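Local coordinates for putative transcriptional regulator protein, LacI family (Rhizobium etli, PDB 3MIZ), which probably binds cis-regulatory DNA and controls transcription, as repressors of the LacI family do, at residues Asn14-Ile19 with Asn43-Leu48; Asp114-Ala119 with Leu150-Arg155; Val230-Phe235 with Thr247-Pro252. One frame throughout, in Å; residues are numbered along the deposited sequence.

Interaction 1 (Asn14-Ile19 with Asn43-Leu48); sequences NTFGII and NGKTIL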
# COMPACT_ATOMS: atom_id res chain seq x y z
N ASN A 14 22.81 -13.82 13.25
CA ASN A 14 22.07 -12.65 13.72
C ASN A 14 21.18 -12.15 12.59
O ASN A 14 20.86 -10.96 12.50
CB ASN A 14 23.02 -11.55 14.17
CG ASN A 14 23.73 -11.90 15.47
OD1 ASN A 14 23.11 -12.42 16.39
ND2 ASN A 14 25.02 -11.62 15.54
N THR A 15 20.77 -13.08 11.74
CA THR A 15 19.91 -12.76 10.61
C THR A 15 18.60 -13.52 10.72
O THR A 15 18.59 -14.74 10.90
CB THR A 15 20.59 -13.12 9.27
OG1 THR A 15 21.82 -12.39 9.15
CG2 THR A 15 19.69 -12.77 8.09
N PHE A 16 17.49 -12.79 10.66
CA PHE A 16 16.17 -13.40 10.72
C PHE A 16 15.65 -13.38 9.29
O PHE A 16 15.91 -12.42 8.55
CB PHE A 16 15.19 -12.59 11.58
CG PHE A 16 15.40 -12.75 13.07
CD1 PHE A 16 16.39 -13.56 13.58
CD2 PHE A 16 14.58 -12.06 13.95
CE1 PHE A 16 16.57 -13.68 14.96
CE2 PHE A 16 14.74 -12.17 15.32
CZ PHE A 16 15.75 -12.99 15.83
N GLY A 17 14.95 -14.42 8.89
CA GLY A 17 14.40 -14.46 7.56
C GLY A 17 12.89 -14.35 7.67
O GLY A 17 12.29 -14.93 8.57
N ILE A 18 12.28 -13.58 6.78
CA ILE A 18 10.83 -13.44 6.78
C ILE A 18 10.31 -14.15 5.55
O ILE A 18 10.73 -13.86 4.43
CB ILE A 18 10.38 -11.97 6.65
CG1 ILE A 18 10.84 -11.16 7.87
CG2 ILE A 18 8.84 -11.91 6.52
CD1 ILE A 18 10.41 -9.69 7.80
N ILE A 19 9.41 -15.10 5.74
CA ILE A 19 8.83 -15.78 4.60
C ILE A 19 7.41 -15.26 4.52
O ILE A 19 6.61 -15.50 5.42
CB ILE A 19 8.84 -17.32 4.78
CG1 ILE A 19 10.29 -17.82 4.82
CG2 ILE A 19 8.05 -17.99 3.65
CD1 ILE A 19 10.43 -19.32 4.92
N ASN A 43 18.03 -4.52 18.11
CA ASN A 43 18.60 -5.73 18.70
C ASN A 43 19.76 -6.33 17.92
O ASN A 43 20.12 -7.49 18.12
CB ASN A 43 17.49 -6.76 18.91
CG ASN A 43 16.51 -6.33 19.99
OD1 ASN A 43 16.68 -6.65 21.17
ND2 ASN A 43 15.49 -5.58 19.60
N GLY A 44 20.33 -5.53 17.03
CA GLY A 44 21.47 -5.95 16.23
C GLY A 44 21.31 -7.04 15.20
O GLY A 44 22.28 -7.72 14.86
N LYS A 45 20.10 -7.23 14.67
CA LYS A 45 19.91 -8.26 13.67
C LYS A 45 19.52 -7.73 12.31
O LYS A 45 19.00 -6.62 12.19
CB LYS A 45 18.90 -9.29 14.19
CG LYS A 45 19.49 -10.05 15.39
CD LYS A 45 18.44 -10.71 16.24
CE LYS A 45 18.99 -10.96 17.64
NZ LYS A 45 20.26 -11.76 17.66
N THR A 46 19.82 -8.51 11.29
CA THR A 46 19.49 -8.15 9.92
C THR A 46 18.30 -8.98 9.49
O THR A 46 18.09 -10.09 10.00
CB THR A 46 20.68 -8.41 8.99
OG1 THR A 46 21.11 -9.77 9.15
CG2 THR A 46 21.84 -7.49 9.34
N ILE A 47 17.53 -8.45 8.56
CA ILE A 47 16.32 -9.12 8.08
C ILE A 47 16.37 -9.33 6.57
O ILE A 47 16.67 -8.40 5.82
CB ILE A 47 15.06 -8.27 8.42
CG1 ILE A 47 14.96 -8.04 9.94
CG2 ILE A 47 13.80 -8.94 7.90
CD1 ILE A 47 14.80 -9.31 10.76
N LEU A 48 16.10 -10.56 6.14
CA LEU A 48 16.06 -10.91 4.73
C LEU A 48 14.64 -11.40 4.46
O LEU A 48 14.13 -12.27 5.18
CB LEU A 48 17.05 -12.03 4.40
CG LEU A 48 18.51 -11.62 4.22
CD1 LEU A 48 19.37 -12.86 3.94
CD2 LEU A 48 18.61 -10.64 3.06
O HOH W 1 22.04 -9.73 17.67
O HOH W 2 23.50 -10.01 10.61
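Two donors grip Asn14 O: the Thr46 amide, whose N lies 2.9 Å from Asn14 O in the carbonyl plane, and water 2, whose bond is weak. From that oxygen on, strands 15-19 and 46-48 run parallel, and the amides of Phe16, Leu48 and Ile18 bond in turn to Thr46 O, Phe16 O and Leu48 O. On one face the hydroxyls Thr15 OG1 and Thr46 OG1 meet tip to tip at 2.7 Å, and water 2 bridges from Thr46 OG1 back to Asn14 O; Met65 of the second subunit packs on both threonines. On the other face Ile47, its CG1 anti to the carbonyl carbon (chi1 -59°), brings CD1 to 3.4 Å from Phe16 CB, while Ile47 CG2 presses tightly on Ile18 CD1 at 3.5 Å. Lys45 runs obliquely past the Phe16 ring, its CD 3.6 Å from Phe16 CZ, then bends at chi4 (-55°) so that NZ reaches water 1 at 2.7 Å and, weakly, Asn14 OD1. An alanine here would probably loosen the start of the pairing, since it lacks the methylenes beside Phe16 and the ammonium held by Asn14 and water 1. Helix 30-42 links the strands as a beta-alpha-beta unit and covers Ile47. Backbone bonds thus set the register, with an apolar face turned to the helices and a face bearing Thr15, Thr46 and Leu48 turned to the partner subunit.

Interaction 2 (Asp114-Ala119 with Leu150-Arg155); sequences DDYQGA and LDAFRR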
# COMPACT_ATOMS: atom_id res chain seq x y z
N ASP A 114 -6.97 -9.74 16.74
CA ASP A 114 -8.29 -10.24 17.09
C ASP A 114 -9.41 -9.56 16.29
O ASP A 114 -10.06 -8.64 16.79
CB ASP A 114 -8.53 -10.03 18.59
CG ASP A 114 -9.58 -10.97 19.15
OD1 ASP A 114 -10.52 -11.35 18.42
OD2 ASP A 114 -9.46 -11.32 20.34
N ASP A 115 -9.63 -10.02 15.06
CA ASP A 115 -10.68 -9.49 14.19
C ASP A 115 -12.04 -9.49 14.86
O ASP A 115 -12.81 -8.53 14.75
CB ASP A 115 -10.77 -10.32 12.91
CG ASP A 115 -9.58 -10.11 12.02
OD1 ASP A 115 -9.68 -9.29 11.09
OD2 ASP A 115 -8.54 -10.75 12.26
N TYR A 116 -12.34 -10.58 15.54
CA TYR A 116 -13.63 -10.72 16.21
C TYR A 116 -13.82 -9.65 17.29
O TYR A 116 -14.86 -8.97 17.32
CB TYR A 116 -13.73 -12.12 16.84
CG TYR A 116 -15.11 -12.46 17.33
CD1 TYR A 116 -16.05 -13.04 16.49
CD2 TYR A 116 -15.50 -12.17 18.64
CE1 TYR A 116 -17.34 -13.32 16.93
CE2 TYR A 116 -16.78 -12.44 19.09
CZ TYR A 116 -17.69 -13.02 18.23
OH TYR A 116 -18.97 -13.29 18.67
N GLN A 117 -12.83 -9.49 18.16
CA GLN A 117 -12.92 -8.51 19.22
C GLN A 117 -13.04 -7.10 18.64
O GLN A 117 -13.86 -6.30 19.10
CB GLN A 117 -11.68 -8.61 20.12
CG GLN A 117 -11.40 -7.38 21.00
CD GLN A 117 -10.54 -6.36 20.29
OE1 GLN A 117 -9.54 -6.71 19.67
NE2 GLN A 117 -10.91 -5.08 20.39
N GLY A 118 -12.23 -6.81 17.63
CA GLY A 118 -12.26 -5.50 17.01
C GLY A 118 -13.63 -5.16 16.43
O GLY A 118 -14.13 -4.05 16.65
N ALA A 119 -14.23 -6.10 15.71
CA ALA A 119 -15.54 -5.87 15.11
C ALA A 119 -16.60 -5.77 16.19
O ALA A 119 -17.57 -5.02 16.05
CB ALA A 119 -15.88 -6.99 14.13
N LEU A 150 -17.65 -10.35 10.51
CA LEU A 150 -19.08 -10.45 10.26
C LEU A 150 -19.73 -11.28 11.37
O LEU A 150 -20.84 -10.97 11.82
CB LEU A 150 -19.34 -11.10 8.90
CG LEU A 150 -20.81 -11.40 8.58
CD1 LEU A 150 -21.63 -10.10 8.54
CD2 LEU A 150 -20.89 -12.12 7.25
N ASP A 151 -19.04 -12.32 11.82
CA ASP A 151 -19.57 -13.15 12.90
C ASP A 151 -19.79 -12.26 14.12
O ASP A 151 -20.79 -12.39 14.83
CB ASP A 151 -18.60 -14.26 13.29
CG ASP A 151 -18.51 -15.38 12.26
OD1 ASP A 151 -19.44 -15.55 11.44
OD2 ASP A 151 -17.50 -16.11 12.30
N ALA A 152 -18.84 -11.37 14.37
CA ALA A 152 -18.90 -10.47 15.52
C ALA A 152 -20.06 -9.50 15.39
O ALA A 152 -20.78 -9.26 16.35
CB ALA A 152 -17.60 -9.70 15.66
N PHE A 153 -20.22 -8.93 14.20
CA PHE A 153 -21.30 -7.98 13.96
C PHE A 153 -22.64 -8.65 14.22
O PHE A 153 -23.50 -8.08 14.90
CB PHE A 153 -21.23 -7.49 12.51
CG PHE A 153 -22.35 -6.57 12.13
CD1 PHE A 153 -22.50 -5.33 12.75
CD2 PHE A 153 -23.25 -6.93 11.13
CE1 PHE A 153 -23.54 -4.47 12.39
CE2 PHE A 153 -24.29 -6.07 10.76
CZ PHE A 153 -24.43 -4.84 11.39
N ARG A 154 -22.81 -9.86 13.69
CA ARG A 154 -24.06 -10.59 13.87
C ARG A 154 -24.41 -10.87 15.33
O ARG A 154 -25.52 -10.58 15.76
CB ARG A 154 -24.01 -11.92 13.11
CG ARG A 154 -24.15 -11.79 11.60
CD ARG A 154 -24.04 -13.17 10.95
NE ARG A 154 -24.04 -13.12 9.49
CZ ARG A 154 -25.10 -12.83 8.75
NH1 ARG A 154 -26.26 -12.56 9.33
NH2 ARG A 154 -24.99 -12.81 7.43
N ARG A 155 -23.48 -11.43 16.10
CA ARG A 155 -23.79 -11.73 17.50
C ARG A 155 -23.85 -10.50 18.41
O ARG A 155 -24.68 -10.45 19.31
CB ARG A 155 -22.79 -12.72 18.10
CG ARG A 155 -23.13 -13.06 19.56
CD ARG A 155 -22.10 -13.96 20.21
NE ARG A 155 -22.33 -14.12 21.65
CZ ARG A 155 -23.38 -14.72 22.20
NH1 ARG A 155 -24.33 -15.24 21.45
NH2 ARG A 155 -23.46 -14.82 23.52
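Tyr116, Ala152 and Ala119 carry this crossing of two helices, whose axes in segments 115-119 and 150-155 approach to 7.9 Å at 41°. With CG anti to its backbone N (chi1 -169°), the Tyr116 side chain reaches across to the second helix and lays one ring face over the Ala152 methyl. That makes a CH-pi contact: Ala152 CB sits 3.9 Å from the centroid of the Tyr116 ring, 16° off its normal and offset toward the rim. The same methyl, Ala152 CB, is wedged against the first helix, 3.3 Å from Tyr116 O and 3.6 Å from Ala119 CB. Asp151 CB lies in plane at the ring edge, and at the far end Tyr116 OH rests against the aliphatic part of the extended Arg155 chain, 3.6 Å from Arg155 CD. Asp114 caps the start of helix 115-127, its OD1 accepting from Gln117 N at 3.0 Å, met from above the carboxylate plane. On its far side helix 144-160 packs through Leu150 and Phe153 on strands 134-138 and 167-174, so the contact joins two neighbouring helices of one lobe of the periplasmic-binding-protein-like fold. Between the two segments the contact is apolar packing that rests on close fit, the small alanines permitting the near approach, while an Asp115-Arg149 salt bridge ties the same helices.

Interaction 3 (Val230-Phe235 with Thr247-Pro252); sequences VGFDDF and TTAALP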
# COMPACT_ATOMS: atom_id res chain seq x y z
N VAL A 230 -17.93 3.63 9.75
CA VAL A 230 -16.74 3.18 10.47
C VAL A 230 -16.07 2.14 9.57
O VAL A 230 -16.73 1.51 8.75
CB VAL A 230 -17.08 2.56 11.86
CG1 VAL A 230 -17.75 3.63 12.75
CG2 VAL A 230 -18.01 1.36 11.71
N GLY A 231 -14.75 2.00 9.69
CA GLY A 231 -14.05 1.04 8.86
C GLY A 231 -13.35 -0.02 9.68
O GLY A 231 -13.78 -0.33 10.79
N PHE A 232 -12.27 -0.58 9.14
CA PHE A 232 -11.49 -1.58 9.85
C PHE A 232 -10.10 -1.69 9.23
O PHE A 232 -9.97 -1.68 7.99
CB PHE A 232 -12.19 -2.95 9.79
CG PHE A 232 -11.86 -3.85 10.95
CD1 PHE A 232 -10.55 -4.29 11.15
CD2 PHE A 232 -12.85 -4.24 11.84
CE1 PHE A 232 -10.24 -5.12 12.24
CE2 PHE A 232 -12.55 -5.07 12.93
CZ PHE A 232 -11.24 -5.51 13.13
N ASP A 233 -9.09 -1.77 10.10
CA ASP A 233 -7.66 -1.92 9.76
C ASP A 233 -6.77 -0.75 10.18
O ASP A 233 -5.63 -0.94 10.60
CB ASP A 233 -7.44 -2.08 8.25
CG ASP A 233 -7.97 -3.38 7.69
OD1 ASP A 233 -8.51 -4.22 8.43
OD2 ASP A 233 -7.84 -3.53 6.46
N ASP A 234 -7.32 0.46 10.06
CA ASP A 234 -6.63 1.73 10.26
C ASP A 234 -5.50 1.78 9.24
O ASP A 234 -4.32 1.92 9.57
CB ASP A 234 -6.06 1.95 11.66
CG ASP A 234 -5.63 3.42 11.87
OD1 ASP A 234 -6.25 4.32 11.26
OD2 ASP A 234 -4.68 3.68 12.64
N PHE A 235 -5.89 1.62 7.98
CA PHE A 235 -4.97 1.68 6.84
C PHE A 235 -4.77 3.18 6.67
O PHE A 235 -5.60 3.85 6.06
CB PHE A 235 -5.65 1.06 5.61
CG PHE A 235 -4.83 1.11 4.35
CD1 PHE A 235 -3.44 1.05 4.39
CD2 PHE A 235 -5.46 1.17 3.11
CE1 PHE A 235 -2.69 1.04 3.21
CE2 PHE A 235 -4.72 1.17 1.92
CZ PHE A 235 -3.33 1.11 1.98
N THR A 247 -13.37 6.70 11.70
CA THR A 247 -13.28 5.99 12.98
C THR A 247 -13.15 4.52 12.58
O THR A 247 -13.91 4.02 11.76
CB THR A 247 -14.54 6.24 13.81
OG1 THR A 247 -14.51 7.60 14.27
CG2 THR A 247 -14.59 5.29 15.01
N THR A 248 -12.18 3.82 13.17
CA THR A 248 -11.94 2.44 12.76
C THR A 248 -11.35 1.58 13.89
O THR A 248 -11.25 2.02 15.03
CB THR A 248 -10.96 2.45 11.54
OG1 THR A 248 -10.86 1.15 10.96
CG2 THR A 248 -9.58 2.91 11.98
N ALA A 249 -10.99 0.35 13.54
CA ALA A 249 -10.37 -0.58 14.48
C ALA A 249 -9.00 -0.84 13.87
O ALA A 249 -8.89 -1.29 12.73
CB ALA A 249 -11.18 -1.88 14.55
N ALA A 250 -7.95 -0.53 14.62
CA ALA A 250 -6.61 -0.69 14.10
C ALA A 250 -6.06 -2.10 14.25
O ALA A 250 -6.01 -2.64 15.35
CB ALA A 250 -5.67 0.29 14.77
N LEU A 251 -5.64 -2.69 13.14
CA LEU A 251 -5.03 -4.01 13.21
C LEU A 251 -3.66 -3.66 13.78
O LEU A 251 -2.99 -2.76 13.27
CB LEU A 251 -4.90 -4.62 11.82
CG LEU A 251 -6.15 -5.24 11.18
CD1 LEU A 251 -5.84 -5.60 9.73
CD2 LEU A 251 -6.57 -6.48 11.96
N PRO A 252 -3.24 -4.34 14.87
CA PRO A 252 -1.95 -4.10 15.52
C PRO A 252 -0.75 -4.69 14.76
O PRO A 252 0.09 -5.38 15.35
CB PRO A 252 -2.15 -4.74 16.89
CG PRO A 252 -2.97 -5.94 16.55
CD PRO A 252 -4.00 -5.39 15.58
O HOH W 3 -3.19 -0.65 11.73
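The Phe232 ring lies flat over the Ala249 methyl: CG is anti to the backbone N (chi1 -153°), and Ala249 CB stands 3.8 Å from the centroid of the Phe232 ring, almost on its normal. Leu251 CD2 meets the same ring in plane at its edge, 3.9 Å from Phe232 CE1, the two side chains crossing at about a right angle. Arg149 adds a cation-pi contact to the ring. Backbone bonds set this up, Gly231 N to Thr247 O and Asp233 N to Ala249 O, the latter 2.7 Å and nearly along the C=O axis. Strand 248-250 belongs to the small mixed sheet with strands 110-113 and 277-285, consistent with the three crossovers that link the two lobes in this fold. Thr248 holds OG1 anti to its backbone N (chi1 -170°), where Asp206 binds it, so CG2 takes the crowded position and touches Asp234 CA at 3.6 Å. Asp234, its CG also anti to N (chi1 -167°), sets CB 3.5 Å from Ala250 CB while its OD1 pairs with Arg287. Asp233 lies alongside Leu251, pointing the same way, with OD1 3.3 Å from Leu251 CD1. Asp233 O takes Leu251 N from above the carbonyl plane and also accepts from water 3, which gives its other hydrogen to Leu251 O.

The three contacts come in series along the chain. Interaction 1 opens the parallel sheet of the first lobe, about 34 Å from interaction 2 and 29 Å from interaction 3, measured between centres, and touches neither. Interactions 2 and 3 have centres only 13 Å apart and meet directly: the Phe232 ring packs on the start of helix 115-127, with CE2 3.4 Å from Ala119 N. That ring therefore has helix 115-127 as well as strand 248-250 for neighbours. Helix 253-268, which follows interaction 3, runs back to cover Phe16 of interaction 1. The chain thus returns to its first lobe, and the two lobes are built from interleaved segments.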